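Local atomic coordinates of terminase, small subunit (Thermus phage G20c, PDB entry 6EJQ), a protein that probably recognises the viral packaging site on DNA and regulates the large terminase subunit's ATPase, working as a nine-subunit ring in genome packaging. Residues A82-M87 with A117-I122. Residues are numbered along the deposited sequence; the frame is centred on the assembly and turned at random. Where two conformers were deposited one is given.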
ATOM      1  N   ALA B  82     -11.791 -24.286  -8.908  1.00 35.44           N
ATOM      2  CA  ALA B  82     -11.720 -25.567  -8.191  1.00 37.29           C
ATOM      3  C   ALA B  82     -11.163 -25.389  -6.774  1.00 37.48           C
ATOM      4  O   ALA B  82     -11.688 -25.968  -5.825  1.00 37.74           O
ATOM      5  CB  ALA B  82     -10.876 -26.580  -8.960  1.00 37.08           C
ATOM      6  N   ILE B  83     -10.108 -24.588  -6.641  1.00 36.56           N
ATOM      7  CA  ILE B  83      -9.560 -24.265  -5.331  1.00 37.10           C
ATOM      8  C   ILE B  83     -10.600 -23.521  -4.473  1.00 38.82           C
ATOM      9  O   ILE B  83     -10.760 -23.843  -3.295  1.00 39.04           O
ATOM     10  CB  ILE B  83      -8.241 -23.479  -5.436  1.00 37.44           C
ATOM     11  CG1 ILE B  83      -7.148 -24.382  -6.034  1.00 37.29           C
ATOM     12  CG2 ILE B  83      -7.802 -22.958  -4.066  1.00 37.43           C
ATOM     13  CD1 ILE B  83      -5.959 -23.641  -6.594  1.00 37.90           C
ATOM     14  N   TYR B  84     -11.312 -22.558  -5.063  1.00 38.26           N
ATOM     15  CA  TYR B  84     -12.392 -21.854  -4.367  1.00 37.80           C
ATOM     16  C   TYR B  84     -13.408 -22.850  -3.783  1.00 40.68           C
ATOM     17  O   TYR B  84     -13.791 -22.726  -2.618  1.00 39.66           O
ATOM     18  CB  TYR B  84     -13.084 -20.849  -5.304  1.00 36.63           C
ATOM     19  CG  TYR B  84     -14.268 -20.127  -4.694  1.00 35.72           C
ATOM     20  CD1 TYR B  84     -14.096 -19.009  -3.879  1.00 35.49           C
ATOM     21  CD2 TYR B  84     -15.562 -20.563  -4.934  1.00 35.34           C
ATOM     22  CE1 TYR B  84     -15.184 -18.350  -3.327  1.00 36.43           C
ATOM     23  CE2 TYR B  84     -16.654 -19.916  -4.382  1.00 36.08           C
ATOM     24  CZ  TYR B  84     -16.466 -18.817  -3.578  1.00 36.55           C
ATOM     25  OH  TYR B  84     -17.573 -18.189  -3.052  1.00 36.77           O
ATOM     26  N   GLN B  85     -13.831 -23.836  -4.575  1.00 40.82           N
ATOM     27  CA  GLN B  85     -14.804 -24.823  -4.089  1.00 41.72           C
ATOM     28  C   GLN B  85     -14.273 -25.645  -2.910  1.00 40.66           C
ATOM     29  O   GLN B  85     -15.017 -25.910  -1.972  1.00 41.93           O
ATOM     30  CB  GLN B  85     -15.299 -25.753  -5.209  1.00 42.70           C
ATOM     31  CG  GLN B  85     -16.270 -25.097  -6.178  1.00 45.69           C
ATOM     32  CD  GLN B  85     -17.589 -24.667  -5.536  1.00 46.35           C
ATOM     33  OE1 GLN B  85     -18.238 -25.448  -4.848  1.00 48.30           O
ATOM     34  NE2 GLN B  85     -17.989 -23.421  -5.772  1.00 44.71           N
ATOM     35  N   ASN B  86     -13.005 -26.045  -2.953  0.50 40.53           N
ATOM     36  CA  ASN B  86     -12.403 -26.749  -1.817  0.50 40.17           C
ATOM     37  C   ASN B  86     -12.397 -25.884  -0.564  0.50 40.65           C
ATOM     38  O   ASN B  86     -12.661 -26.375   0.529  0.50 43.26           O
ATOM     39  CB  ASN B  86     -10.973 -27.188  -2.106  0.50 38.75           C
ATOM     40  CG  ASN B  86     -10.404 -28.041  -0.990  0.50 38.48           C
ATOM     41  OD1 ASN B  86      -9.300 -27.798  -0.496  0.50 39.06           O
ATOM     42  ND2 ASN B  86     -11.171 -29.035  -0.568  0.50 36.66           N
ATOM     43  N   MET B  87     -12.106 -24.598  -0.730  1.00 40.65           N
ATOM     44  CA  MET B  87     -12.063 -23.674   0.395  1.00 40.12           C
ATOM     45  C   MET B  87     -13.418 -23.548   1.069  1.00 40.07           C
ATOM     46  O   MET B  87     -13.499 -23.623   2.286  1.00 39.99           O
ATOM     47  CB  MET B  87     -11.562 -22.303  -0.056  1.00 38.88           C
ATOM     48  CG  MET B  87     -10.098 -22.299  -0.446  1.00 38.28           C
ATOM     49  SD  MET B  87      -9.656 -20.823  -1.374  1.00 38.55           S
ATOM     50  CE  MET B  87      -9.491 -19.653  -0.031  1.00 40.29           C
ATOM     51  N   ALA B 117     -11.105 -13.239  -0.918  1.00 33.32           N
ATOM     52  CA  ALA B 117      -9.950 -12.864  -1.726  1.00 34.60           C
ATOM     53  C   ALA B 117      -9.854 -13.699  -2.998  1.00 34.21           C
ATOM     54  O   ALA B 117      -9.528 -13.176  -4.061  1.00 37.20           O
ATOM     55  CB  ALA B 117      -8.655 -12.975  -0.915  1.00 32.21           C
ATOM     56  N   MET B 118     -10.149 -14.985  -2.886  1.00 34.78           N
ATOM     57  CA  MET B 118     -10.107 -15.881  -4.033  1.00 34.88           C
ATOM     58  C   MET B 118     -11.221 -15.565  -5.029  1.00 35.26           C
ATOM     59  O   MET B 118     -10.990 -15.617  -6.240  1.00 35.74           O
ATOM     60  CB  MET B 118     -10.177 -17.347  -3.592  1.00 34.28           C
ATOM     61  CG  MET B 118     -10.082 -18.354  -4.736  1.00 34.84           C
ATOM     62  SD  MET B 118      -8.529 -18.224  -5.640  1.00 35.57           S
ATOM     63  CE  MET B 118      -7.400 -19.005  -4.499  1.00 35.41           C
ATOM     64  N   ALA B 119     -12.419 -15.251  -4.535  1.00 34.51           N
ATOM     65  CA  ALA B 119     -13.526 -14.867  -5.421  1.00 34.57           C
ATOM     66  C   ALA B 119     -13.156 -13.636  -6.226  1.00 34.66           C
ATOM     67  O   ALA B 119     -13.442 -13.553  -7.413  1.00 34.98           O
ATOM     68  CB  ALA B 119     -14.806 -14.613  -4.641  1.00 33.84           C
ATOM     69  N   ASP B 120     -12.503 -12.693  -5.566  1.00 36.78           N
ATOM     70  CA  ASP B 120     -12.040 -11.473  -6.217  1.00 39.19           C
ATOM     71  C   ASP B 120     -10.972 -11.697  -7.307  1.00 38.02           C
ATOM     72  O   ASP B 120     -11.013 -11.036  -8.350  1.00 36.01           O
ATOM     73  CB  ASP B 120     -11.511 -10.502  -5.171  1.00 41.38           C
ATOM     74  CG  ASP B 120     -11.322  -9.123  -5.727  1.00 42.90           C
ATOM     75  OD1 ASP B 120     -12.291  -8.549  -6.271  1.00 45.48           O
ATOM     76  OD2 ASP B 120     -10.194  -8.625  -5.629  1.00 47.62           O
ATOM     77  N   ARG B 121     -10.035 -12.614  -7.060  1.00 37.00           N
ATOM     78  CA  ARG B 121      -9.064 -13.044  -8.077  1.00 38.88           C
ATOM     79  C   ARG B 121      -9.758 -13.629  -9.326  1.00 38.36           C
ATOM     80  O   ARG B 121      -9.353 -13.365 -10.462  1.00 36.79           O
ATOM     81  CB  ARG B 121      -8.127 -14.102  -7.510  1.00 41.64           C
ATOM     82  CG  ARG B 121      -7.196 -13.628  -6.404  1.00 45.52           C
ATOM     83  CD  ARG B 121      -6.074 -12.779  -6.957  1.00 49.81           C
ATOM     84  NE  ARG B 121      -4.904 -12.786  -6.089  1.00 54.95           N
ATOM     85  CZ  ARG B 121      -3.748 -12.186  -6.372  1.00 56.93           C
ATOM     86  NH1 ARG B 121      -3.576 -11.509  -7.511  1.00 59.07           N
ATOM     87  NH2 ARG B 121      -2.749 -12.257  -5.500  1.00 59.30           N
ATOM     88  N   ILE B 122     -10.803 -14.415  -9.102  1.00 35.25           N
ATOM     89  CA  ILE B 122     -11.548 -15.029 -10.190  1.00 34.64           C
ATOM     90  C   ILE B 122     -12.354 -13.964 -10.929  1.00 34.49           C
ATOM     91  O   ILE B 122     -12.376 -13.952 -12.159  1.00 34.98           O
ATOM     92  CB  ILE B 122     -12.447 -16.178  -9.679  1.00 34.59           C
ATOM     93  CG1 ILE B 122     -11.592 -17.308  -9.099  1.00 34.50           C
ATOM     94  CG2 ILE B 122     -13.330 -16.728 -10.783  1.00 34.82           C
ATOM     95  CD1 ILE B 122     -12.337 -18.175  -8.109  1.00 35.20           C
TER
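M118 and Y84 bury the most surface where helices 59-95 and 112-139 run antiparallel, as a helical hairpin, their local axes 10.0 Å apart at 161°. The side chains of Y84 and M118 slide past each other in opposite directions: M118 CG lies 3.9 Å from Y84 CB and sits at the edge of the phenol ring, near its plane. CG of Y84 stands anti to its backbone N (chi1 177°), and CE1 of the ring that follows is 4.0 Å from A119 CB; a methyl is small enough to let the ring lie close to the opposing helix. I122 adds CD1, 3.9 Å from Y84 CB, so M118 and I122 both press on this methylene from the facing helix, one turn apart.

Methionine suits its place because its unbranched chain can fold. M118 bends at chi2 (61°) and again at chi3, bringing CE to 4.0 Å from CG2 of I83, while M87 SD meets M118 CB at 4.2 Å; the side chains of both I83 and M87 cross that of M118 at about a right angle.

The phenol's polar end is satisfied beyond the hairpin: Y84 OH hydrogen-bonds D79 of a neighbouring subunit, and F76 of that same subunit meets the ring edge-to-face. Between 82-87 and 117-122 cohesion is apolar, though close by Q77 NE2 hydrogen-bonds I122 O; the amphipathic tyrosine also links this packing to another subunit of the nonamer through a directional bond.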